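PDB 2FON: peroxisomal acyl-CoA oxidase 1A, which probably catalyses the FAD-dependent oxidation of acyl-CoA, the opening step of fatty-acid beta-oxidation in the peroxisome. Local coordinates for residues P65-E70 and A89-R94; L108-D113 and D630-S635; E169-F174 and R210-G215. One frame throughout, in Å; residues are numbered along the deposited sequence.

In the fold
Interactions 1 and 2 are neighbours in the helical part of the chain, their centres about 11 Å apart, and they touch: Phe-67 of the first packs on Val-112 of the second, while its carbonyl probably accepts a hydrogen bond from His-631. Both are partly buried and work through aromatic side chains, with no hydrogen bond between their paired segments. Interaction 1 joins a loop to a helix close in sequence; interaction 2 brings together segments more than 500 residues apart. Interaction 3, also partly buried, sits about 43 Å from interaction 1, centre to centre, in the beta-rich middle domain, and is held mainly by backbone hydrogen bonds between parallel strands.

Interaction 1 of 3, residues P65-E70 and A89-R94; sequences PGFSKE and AYAWKR
Phe-67 reaches from the loop after helix 48-62 to the flank of helix 77-97, where its ring lies against Tyr-90 and Ala-91: loop-on-helix packing within the N-terminal helical region of the acyl-CoA oxidase. From CB the side chain runs out with CG anti to the carbonyl carbon (chi1 -66°), which carries the far rim of the ring to the helix while the backbone stays back. On that rim Phe-67 CE1 lies 3.9 Å from Tyr-90 CE2. The next atom, Phe-67 CZ, comes to 3.6 Å from Tyr-90 CD2 and passes more loosely by the aliphatic CG of Arg-94. Phe-67 CE2 is shared, 3.6 Å from Tyr-90 CD2 and 3.9 Å from Ala-91 CB, a methyl group that sits at the ring edge, near its plane. Tyr-90 instead lies over one face, displaced toward the rim. The Phe-67 and Tyr-90 rings meet obliquely, with planes 54° apart and centroids separated by 5.1 Å.

Tyr-90 swings its ring toward the loop with CG opposite the backbone N (chi1 177°), and the CD2-CE2 side meets Phe-67; its OH is hydrogen-bonded to Asp-64, just before the loop segment. Ala-91 also touches Leu-108 of helix 102-112, and Arg-94 NH1 forms a salt bridge with Glu-97. Beside the aromatic pair runs the backbone of Gly-66, whose O lies 4.2 Å from Tyr-90 CD2.

Interaction 2 of 3, residues L108-D113 and D630-S635; sequences LRRYVD and DHYLGS
Tyr-111 turns the edge of its ring to the face of Tyr-632, a T-shaped pair with centroids 4.8 Å apart and planes at 63°. Tyr-111 CD2 stands over the centre of the Tyr-632 ring, 3.8 Å from Tyr-632 CD1, and Tyr-111 CE2 lies near Tyr-632 CD2 and Tyr-632 CE2. Asp-113 comes to another part of the same ring: its CG is 3.7 Å from Tyr-632 CE1, with the carboxylate plane inclined 63° to the ring. The aliphatic CG of Arg-110 passes near Tyr-632 OH. Beside this group, Tyr-111 O lies in the plane of the His-631 imidazole, 3.9 Å from His-631 CE1; the hydrogen bond of His-631 NE2 to Phe-67 O helps fix that ring.

With chi1 at -177°, CG points opposite the backbone N and carries the Tyr-632 ring off helix 630-633 toward the end of helix 102-112. Were Tyr-632 cut back to an alanine, the Tyr-111 edge would probably lose the face it packs on and a gap would open beside Asp-113. In the next shell Tyr-111 is backed by Thr-54, Ser-58 and Val-61 of helix 48-62. Arg-317 of helix 297-328 makes a cation-pi contact with Tyr-632 and a hydrogen bond to its O. Salt bridges from Arg-317 and Lys-69 to Asp-113 OD2 would probably keep the carboxylate ionised, a charged network bordering the aromatic contact between the N-terminal and C-terminal parts of the chain.

Interaction 3 of 3, residues E169-F174 and R210-G215; sequences ETTATF and RLITDG
Arg-210 and Thr-171 sit side by side on two parallel strands, and the backbone of Arg-210 is bonded on both sides of that threonine. Its N donates to Thr-170 O at 2.9 Å, and its O accepts from Ala-172 N, also at 2.9 Å. Ile-212 repeats the pattern around Thr-173: Ile-212 N reaches Ala-172 O in an almost straight bond (175° at the hydrogen), and Ile-212 O takes Phe-174 N at 2.8 Å, the donor lying nearly along the C=O axis.

Weaker CA-H...O contacts fill in the ladder, from Thr-173 CA to Ile-212 O at 3.3 Å and from Leu-211 CA to Ala-172 O at 3.5 Å. This is the parallel pairing of strands 171-175 and 204-213 in the beta-rich middle domain of the acyl-CoA dehydrogenase fold. Strand 180-184 continues the sheet beyond the first strand and strand 216-226 beyond the second, both antiparallel.

Side-chain packing divides between the two faces. Thr-171, Thr-173, Arg-210 and Ile-212 share one, where Thr-173 CG2, anti to the backbone N, comes within 4.0 Å of Ile-212 CG2. The guanidinium of Arg-210 turns to Asp-217 in a salt bridge and to the carbonyls of Gln-166 and Leu-168. Ala-172 and Leu-211 occupy the other face, Leu-211 CD1 lying 3.7 Å from Ala-172 O. At the far end Phe-174 CB packs 3.5 Å from Thr-213 OG1, while the Phe-174 ring turns off to meet Phe-181 edge-to-face.

Interaction 1 of 3, residues P65-E70 and A89-R94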
loop_
_atom_site.group_PDB
_atom_site.type_symbol
_atom_site.label_atom_id
_atom_site.label_comp_id
_atom_site.label_asym_id
_atom_site.label_seq_id
_atom_site.Cartn_x
_atom_site.Cartn_y
_atom_site.Cartn_z
ATOM N N PRO B 65 19.982 -26.121 5.833
ATOM C CA PRO B 65 19.000 -26.226 6.927
ATOM C C PRO B 65 19.001 -24.986 7.793
ATOM O O PRO B 65 17.934 -24.406 8.003
ATOM C CB PRO B 65 19.484 -27.443 7.709
ATOM C CG PRO B 65 20.043 -28.315 6.651
ATOM C CD PRO B 65 20.587 -27.421 5.535
ATOM N N GLY B 66 20.186 -24.574 8.247
ATOM C CA GLY B 66 20.353 -23.470 9.186
ATOM C C GLY B 66 19.956 -22.094 8.689
ATOM O O GLY B 66 19.938 -21.156 9.459
ATOM N N PHE B 67 19.635 -21.943 7.407
ATOM C CA PHE B 67 19.053 -20.695 6.915
ATOM C C PHE B 67 17.586 -20.786 6.544
ATOM O O PHE B 67 17.076 -19.885 5.881
ATOM C CB PHE B 67 19.812 -20.219 5.687
ATOM C CG PHE B 67 21.212 -19.834 5.971
ATOM C CD1 PHE B 67 22.262 -20.387 5.224
ATOM C CD2 PHE B 67 21.504 -18.910 7.000
ATOM C CE1 PHE B 67 23.588 -20.048 5.487
ATOM C CE2 PHE B 67 22.841 -18.550 7.273
ATOM C CZ PHE B 67 23.886 -19.128 6.482
ATOM N N SER B 68 16.903 -21.853 6.943
ATOM C CA SER B 68 15.483 -22.005 6.681
ATOM C C SER B 68 14.640 -20.840 7.239
ATOM O O SER B 68 14.881 -20.341 8.345
ATOM C CB SER B 68 15.003 -23.321 7.285
ATOM O OG SER B 68 13.602 -23.316 7.488
ATOM N N LYS B 69 13.635 -20.419 6.494
ATOM C CA LYS B 69 12.721 -19.397 6.981
ATOM C C LYS B 69 11.460 -20.060 7.435
ATOM O O LYS B 69 10.480 -19.407 7.710
ATOM C CB LYS B 69 12.425 -18.360 5.896
ATOM C CG LYS B 69 13.682 -17.752 5.320
ATOM C CD LYS B 69 13.478 -16.444 4.542
ATOM C CE LYS B 69 12.710 -16.610 3.201
ATOM N NZ LYS B 69 13.492 -16.007 2.044
ATOM N N GLU B 70 11.468 -21.374 7.520
ATOM C CA GLU B 70 10.235 -22.090 7.862
ATOM C C GLU B 70 9.810 -21.583 9.215
ATOM O O GLU B 70 10.667 -21.341 10.074
ATOM C CB GLU B 70 10.444 -23.606 7.890
ATOM C CG GLU B 70 9.145 -24.431 8.044
ATOM C CD GLU B 70 8.115 -24.195 6.908
ATOM O OE1 GLU B 70 8.504 -23.623 5.856
ATOM O OE2 GLU B 70 6.922 -24.577 7.062
ATOM N N ALA B 89 24.851 -15.266 13.824
ATOM C CA ALA B 89 26.026 -16.011 14.177
ATOM C C ALA B 89 26.360 -17.063 13.137
ATOM O O ALA B 89 27.548 -17.207 12.726
ATOM C CB ALA B 89 25.836 -16.677 15.542
ATOM N N TYR B 90 25.351 -17.829 12.719
ATOM C CA TYR B 90 25.662 -18.974 11.851
ATOM C C TYR B 90 26.243 -18.446 10.541
ATOM O O TYR B 90 27.257 -18.951 10.056
ATOM C CB TYR B 90 24.470 -19.919 11.669
ATOM C CG TYR B 90 24.732 -21.067 10.738
ATOM C CD1 TYR B 90 25.585 -22.088 11.099
ATOM C CD2 TYR B 90 24.143 -21.125 9.488
ATOM C CE1 TYR B 90 25.869 -23.127 10.257
ATOM C CE2 TYR B 90 24.381 -22.167 8.639
ATOM C CZ TYR B 90 25.263 -23.185 9.030
ATOM O OH TYR B 90 25.548 -24.263 8.191
ATOM N N ALA B 91 25.629 -17.410 9.995
ATOM C CA ALA B 91 26.117 -16.753 8.806
ATOM C C ALA B 91 27.540 -16.229 8.987
ATOM O O ALA B 91 28.376 -16.446 8.140
ATOM C CB ALA B 91 25.170 -15.627 8.406
ATOM N N TRP B 92 27.844 -15.558 10.092
ATOM C CA TRP B 92 29.210 -15.094 10.296
ATOM C C TRP B 92 30.133 -16.313 10.170
ATOM O O TRP B 92 31.041 -16.340 9.356
ATOM C CB TRP B 92 29.360 -14.369 11.640
ATOM C CG TRP B 92 30.725 -13.814 11.928
ATOM C CD1 TRP B 92 31.506 -14.101 13.020
ATOM C CD2 TRP B 92 31.504 -12.909 11.109
ATOM N NE1 TRP B 92 32.733 -13.436 12.932
ATOM C CE2 TRP B 92 32.754 -12.704 11.773
ATOM C CE3 TRP B 92 31.289 -12.282 9.877
ATOM C CZ2 TRP B 92 33.749 -11.883 11.254
ATOM C CZ3 TRP B 92 32.263 -11.428 9.383
ATOM C CH2 TRP B 92 33.476 -11.234 10.070
ATOM N N LYS B 93 29.836 -17.350 10.924
ATOM C CA LYS B 93 30.553 -18.596 10.832
ATOM C C LYS B 93 30.642 -19.156 9.396
ATOM O O LYS B 93 31.677 -19.808 9.053
ATOM C CB LYS B 93 29.902 -19.611 11.764
ATOM C CG LYS B 93 30.638 -20.875 11.971
ATOM C CD LYS B 93 29.899 -21.852 12.926
ATOM C CE LYS B 93 29.910 -23.294 12.308
ATOM N NZ LYS B 93 29.912 -24.409 13.316
ATOM N N ARG B 94 29.655 -18.974 8.517
ATOM C CA ARG B 94 29.922 -19.506 7.176
ATOM C C ARG B 94 30.834 -18.561 6.408
ATOM O O ARG B 94 31.649 -19.031 5.547
ATOM C CB ARG B 94 28.696 -19.754 6.357
ATOM C CG ARG B 94 27.807 -20.738 6.918
ATOM C CD ARG B 94 28.513 -22.024 7.046
ATOM N NE ARG B 94 28.593 -22.771 5.784
ATOM C CZ ARG B 94 29.508 -23.735 5.578
ATOM N NH1 ARG B 94 30.389 -24.024 6.556
ATOM N NH2 ARG B 94 29.560 -24.409 4.425
#

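Interaction 2 of 3, residues L108-D113 and D630-S635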
loop_
_atom_site.group_PDB
_atom_site.type_symbol
_atom_site.label_atom_id
_atom_site.label_comp_id
_atom_site.label_asym_id
_atom_site.label_seq_id
_atom_site.Cartn_x
_atom_site.Cartn_y
_atom_site.Cartn_z
ATOM N N LEU B 108 25.950 -13.126 0.754
ATOM C CA LEU B 108 25.490 -14.161 1.651
ATOM C C LEU B 108 24.409 -13.618 2.566
ATOM O O LEU B 108 23.324 -14.225 2.734
ATOM C CB LEU B 108 26.602 -14.774 2.467
ATOM C CG LEU B 108 26.073 -15.991 3.219
ATOM C CD1 LEU B 108 27.005 -17.189 3.217
ATOM C CD2 LEU B 108 25.686 -15.624 4.612
ATOM N N ARG B 109 24.657 -12.466 3.151
ATOM C CA ARG B 109 23.599 -11.910 3.991
ATOM C C ARG B 109 22.353 -11.575 3.187
ATOM O O ARG B 109 21.242 -11.787 3.679
ATOM C CB ARG B 109 24.087 -10.769 4.861
ATOM C CG ARG B 109 24.832 -11.257 6.108
ATOM C CD ARG B 109 25.456 -10.129 6.894
ATOM N NE ARG B 109 26.882 -9.974 6.591
ATOM C CZ ARG B 109 27.394 -8.946 5.909
ATOM N NH1 ARG B 109 26.565 -8.005 5.450
ATOM N NH2 ARG B 109 28.711 -8.878 5.679
ATOM N N ARG B 110 22.503 -11.143 1.932
ATOM C CA ARG B 110 21.300 -10.806 1.162
ATOM C C ARG B 110 20.375 -12.014 1.156
ATOM O O ARG B 110 19.217 -11.928 1.470
ATOM C CB ARG B 110 21.646 -10.362 -0.263
ATOM C CG ARG B 110 20.458 -9.881 -1.066
ATOM C CD ARG B 110 20.773 -9.620 -2.595
ATOM N NE ARG B 110 21.759 -8.558 -2.910
ATOM C CZ ARG B 110 21.854 -7.376 -2.286
ATOM N NH1 ARG B 110 20.992 -7.015 -1.300
ATOM N NH2 ARG B 110 22.817 -6.529 -2.655
ATOM N N TYR B 111 20.915 -13.162 0.833
ATOM C CA TYR B 111 20.110 -14.333 0.619
ATOM C C TYR B 111 19.544 -15.028 1.883
ATOM O O TYR B 111 18.544 -15.728 1.822
ATOM C CB TYR B 111 20.881 -15.250 -0.322
ATOM C CG TYR B 111 20.878 -14.613 -1.674
ATOM C CD1 TYR B 111 22.014 -14.013 -2.213
ATOM C CD2 TYR B 111 19.713 -14.539 -2.392
ATOM C CE1 TYR B 111 21.964 -13.376 -3.474
ATOM C CE2 TYR B 111 19.662 -13.919 -3.614
ATOM C CZ TYR B 111 20.779 -13.345 -4.156
ATOM O OH TYR B 111 20.632 -12.753 -5.391
ATOM N N VAL B 112 20.202 -14.821 3.018
ATOM C CA VAL B 112 19.630 -15.136 4.309
ATOM C C VAL B 112 18.274 -14.388 4.475
ATOM O O VAL B 112 17.358 -14.883 5.118
ATOM C CB VAL B 112 20.632 -14.783 5.446
ATOM C CG1 VAL B 112 19.959 -14.856 6.823
ATOM C CG2 VAL B 112 21.741 -15.713 5.440
ATOM N N ASP B 113 18.194 -13.183 3.917
ATOM C CA ASP B 113 16.949 -12.455 3.705
ATOM C C ASP B 113 16.180 -12.125 4.960
ATOM O O ASP B 113 15.003 -12.357 5.022
ATOM C CB ASP B 113 16.058 -13.234 2.733
ATOM C CG ASP B 113 14.822 -12.441 2.265
ATOM O OD1 ASP B 113 14.903 -11.213 1.997
ATOM O OD2 ASP B 113 13.760 -13.079 2.112
ATOM N N ASP B 630 13.225 -20.753 -4.653
ATOM C CA ASP B 630 12.044 -20.807 -3.825
ATOM C C ASP B 630 12.339 -20.373 -2.369
ATOM O O ASP B 630 11.527 -19.704 -1.751
ATOM C CB ASP B 630 11.454 -22.215 -3.897
ATOM C CG ASP B 630 10.653 -22.438 -5.177
ATOM O OD1 ASP B 630 10.584 -21.522 -6.041
ATOM O OD2 ASP B 630 10.092 -23.541 -5.358
ATOM N N HIS B 631 13.491 -20.741 -1.831
ATOM C CA HIS B 631 13.822 -20.348 -0.524
ATOM C C HIS B 631 13.801 -18.798 -0.458
ATOM O O HIS B 631 13.267 -18.197 0.484
ATOM C CB HIS B 631 15.184 -20.887 -0.171
ATOM C CG HIS B 631 15.694 -20.397 1.137
ATOM N ND1 HIS B 631 16.329 -19.178 1.278
ATOM C CD2 HIS B 631 15.667 -20.957 2.370
ATOM C CE1 HIS B 631 16.666 -19.010 2.550
ATOM N NE2 HIS B 631 16.271 -20.069 3.232
ATOM N N TYR B 632 14.343 -18.149 -1.481
ATOM C CA TYR B 632 14.543 -16.741 -1.399
ATOM C C TYR B 632 13.248 -16.081 -1.626
ATOM O O TYR B 632 12.903 -15.123 -0.933
ATOM C CB TYR B 632 15.553 -16.267 -2.397
ATOM C CG TYR B 632 15.842 -14.791 -2.298
ATOM C CD1 TYR B 632 16.182 -14.181 -1.077
ATOM C CD2 TYR B 632 15.742 -13.984 -3.419
ATOM C CE1 TYR B 632 16.428 -12.862 -1.004
ATOM C CE2 TYR B 632 15.971 -12.647 -3.333
ATOM C CZ TYR B 632 16.291 -12.099 -2.143
ATOM O OH TYR B 632 16.544 -10.767 -2.148
ATOM N N LEU B 633 12.489 -16.595 -2.568
ATOM C CA LEU B 633 11.188 -16.037 -2.858
ATOM C C LEU B 633 10.092 -16.221 -1.768
ATOM O O LEU B 633 9.245 -15.322 -1.620
ATOM C CB LEU B 633 10.740 -16.562 -4.194
ATOM C CG LEU B 633 10.191 -15.529 -5.176
ATOM C CD1 LEU B 633 10.953 -14.165 -5.214
ATOM C CD2 LEU B 633 10.264 -16.214 -6.495
ATOM N N GLY B 634 10.130 -17.355 -1.022
ATOM C CA GLY B 634 9.147 -17.797 0.015
ATOM C C GLY B 634 7.681 -17.463 -0.277
ATOM O O GLY B 634 7.004 -16.810 0.534
ATOM N N SER B 635 7.225 -17.828 -1.476
ATOM C CA SER B 635 5.891 -17.562 -1.958
ATOM C C SER B 635 5.289 -18.884 -2.425
ATOM O O SER B 635 5.790 -19.555 -3.350
ATOM C CB SER B 635 5.947 -16.655 -3.211
ATOM O OG SER B 635 4.638 -16.238 -3.693
#

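Interaction 3 of 3, residues E169-F174 and R210-G215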
loop_
_atom_site.group_PDB
_atom_site.type_symbol
_atom_site.label_atom_id
_atom_site.label_comp_id
_atom_site.label_asym_id
_atom_site.label_seq_id
_atom_site.Cartn_x
_atom_site.Cartn_y
_atom_site.Cartn_z
ATOM N N GLU B 169 19.026 17.420 18.504
ATOM C CA GLU B 169 19.173 18.069 19.805
ATOM C C GLU B 169 20.250 17.444 20.673
ATOM O O GLU B 169 20.663 18.074 21.642
ATOM C CB GLU B 169 17.851 18.085 20.595
ATOM C CG GLU B 169 16.638 18.672 19.916
ATOM C CD GLU B 169 15.385 18.535 20.820
ATOM O OE1 GLU B 169 15.368 19.134 21.938
ATOM O OE2 GLU B 169 14.423 17.825 20.407
ATOM N N THR B 170 20.677 16.224 20.373
ATOM C CA THR B 170 21.737 15.591 21.172
ATOM C C THR B 170 22.984 16.471 21.130
ATOM O O THR B 170 23.357 16.910 20.042
ATOM C CB THR B 170 22.110 14.184 20.657
ATOM O OG1 THR B 170 20.940 13.358 20.583
ATOM C CG2 THR B 170 23.081 13.523 21.606
ATOM N N THR B 171 23.617 16.736 22.289
ATOM C CA THR B 171 24.853 17.532 22.310
ATOM C C THR B 171 26.124 16.807 22.744
ATOM O O THR B 171 26.107 15.912 23.576
ATOM C CB THR B 171 24.745 18.839 23.165
ATOM O OG1 THR B 171 24.469 18.508 24.536
ATOM C CG2 THR B 171 23.697 19.798 22.632
ATOM N N ALA B 172 27.249 17.256 22.186
ATOM C CA ALA B 172 28.578 16.744 22.503
ATOM C C ALA B 172 29.456 17.914 22.892
ATOM O O ALA B 172 29.845 18.708 22.017
ATOM C CB ALA B 172 29.146 16.078 21.333
ATOM N N THR B 173 29.796 18.008 24.179
ATOM C CA THR B 173 30.347 19.236 24.714
ATOM C C THR B 173 31.757 19.002 25.172
ATOM O O THR B 173 32.007 18.201 26.066
ATOM C CB THR B 173 29.517 19.790 25.898
ATOM O OG1 THR B 173 28.148 19.942 25.494
ATOM C CG2 THR B 173 30.026 21.155 26.310
ATOM N N PHE B 174 32.702 19.703 24.572
ATOM C CA PHE B 174 34.036 19.362 24.849
ATOM C C PHE B 174 34.372 19.813 26.249
ATOM O O PHE B 174 33.938 20.895 26.694
ATOM C CB PHE B 174 34.980 19.962 23.832
ATOM C CG PHE B 174 36.381 19.628 24.109
ATOM C CD1 PHE B 174 36.818 18.325 23.979
ATOM C CD2 PHE B 174 37.240 20.581 24.612
ATOM C CE1 PHE B 174 38.094 17.962 24.289
ATOM C CE2 PHE B 174 38.547 20.248 24.923
ATOM C CZ PHE B 174 38.979 18.916 24.752
ATOM N N ARG B 210 25.419 17.696 18.206
ATOM C CA ARG B 210 25.908 19.019 17.875
ATOM C C ARG B 210 27.177 19.192 18.679
ATOM O O ARG B 210 27.147 19.061 19.900
ATOM C CB ARG B 210 24.925 20.134 18.248
ATOM C CG ARG B 210 23.439 19.878 18.031
ATOM C CD ARG B 210 22.649 21.217 18.174
ATOM N NE ARG B 210 23.037 22.065 17.044
ATOM C CZ ARG B 210 22.632 21.869 15.787
ATOM N NH1 ARG B 210 21.757 20.903 15.507
ATOM N NH2 ARG B 210 23.092 22.644 14.808
ATOM N N LEU B 211 28.281 19.489 18.014
ATOM C CA LEU B 211 29.518 19.787 18.707
ATOM C C LEU B 211 29.500 21.198 19.360
ATOM O O LEU B 211 29.339 22.217 18.662
ATOM C CB LEU B 211 30.736 19.588 17.773
ATOM C CG LEU B 211 32.111 20.007 18.287
ATOM C CD1 LEU B 211 32.529 19.282 19.555
ATOM C CD2 LEU B 211 33.131 19.770 17.213
ATOM N N ILE B 212 29.642 21.224 20.687
ATOM C CA ILE B 212 29.769 22.445 21.464
ATOM C C ILE B 212 31.189 22.491 22.079
ATOM O O ILE B 212 31.567 21.672 22.933
ATOM C CB ILE B 212 28.722 22.496 22.630
ATOM C CG1 ILE B 212 27.277 22.243 22.135
ATOM C CG2 ILE B 212 28.875 23.779 23.468
ATOM C CD1 ILE B 212 26.877 23.088 20.959
ATOM N N THR B 213 31.985 23.441 21.624
ATOM C CA THR B 213 33.326 23.601 22.128
ATOM C C THR B 213 33.666 25.067 21.947
ATOM O O THR B 213 33.172 25.703 21.009
ATOM C CB THR B 213 34.372 22.635 21.455
ATOM O OG1 THR B 213 35.659 22.846 22.030
ATOM C CG2 THR B 213 34.515 22.869 19.986
ATOM N N ASP B 214 34.474 25.603 22.871
ATOM C CA ASP B 214 34.773 27.044 22.925
ATOM C C ASP B 214 33.490 27.899 23.051
ATOM O O ASP B 214 33.395 28.973 22.458
ATOM C CB ASP B 214 35.566 27.449 21.667
ATOM C CG ASP B 214 36.461 28.657 21.877
ATOM O OD1 ASP B 214 36.230 29.492 22.794
ATOM O OD2 ASP B 214 37.414 28.773 21.080
ATOM N N GLY B 215 32.493 27.427 23.798
ATOM C CA GLY B 215 31.226 28.164 23.879
ATOM C C GLY B 215 30.713 28.651 22.521
ATOM O O GLY B 215 30.383 29.829 22.364
#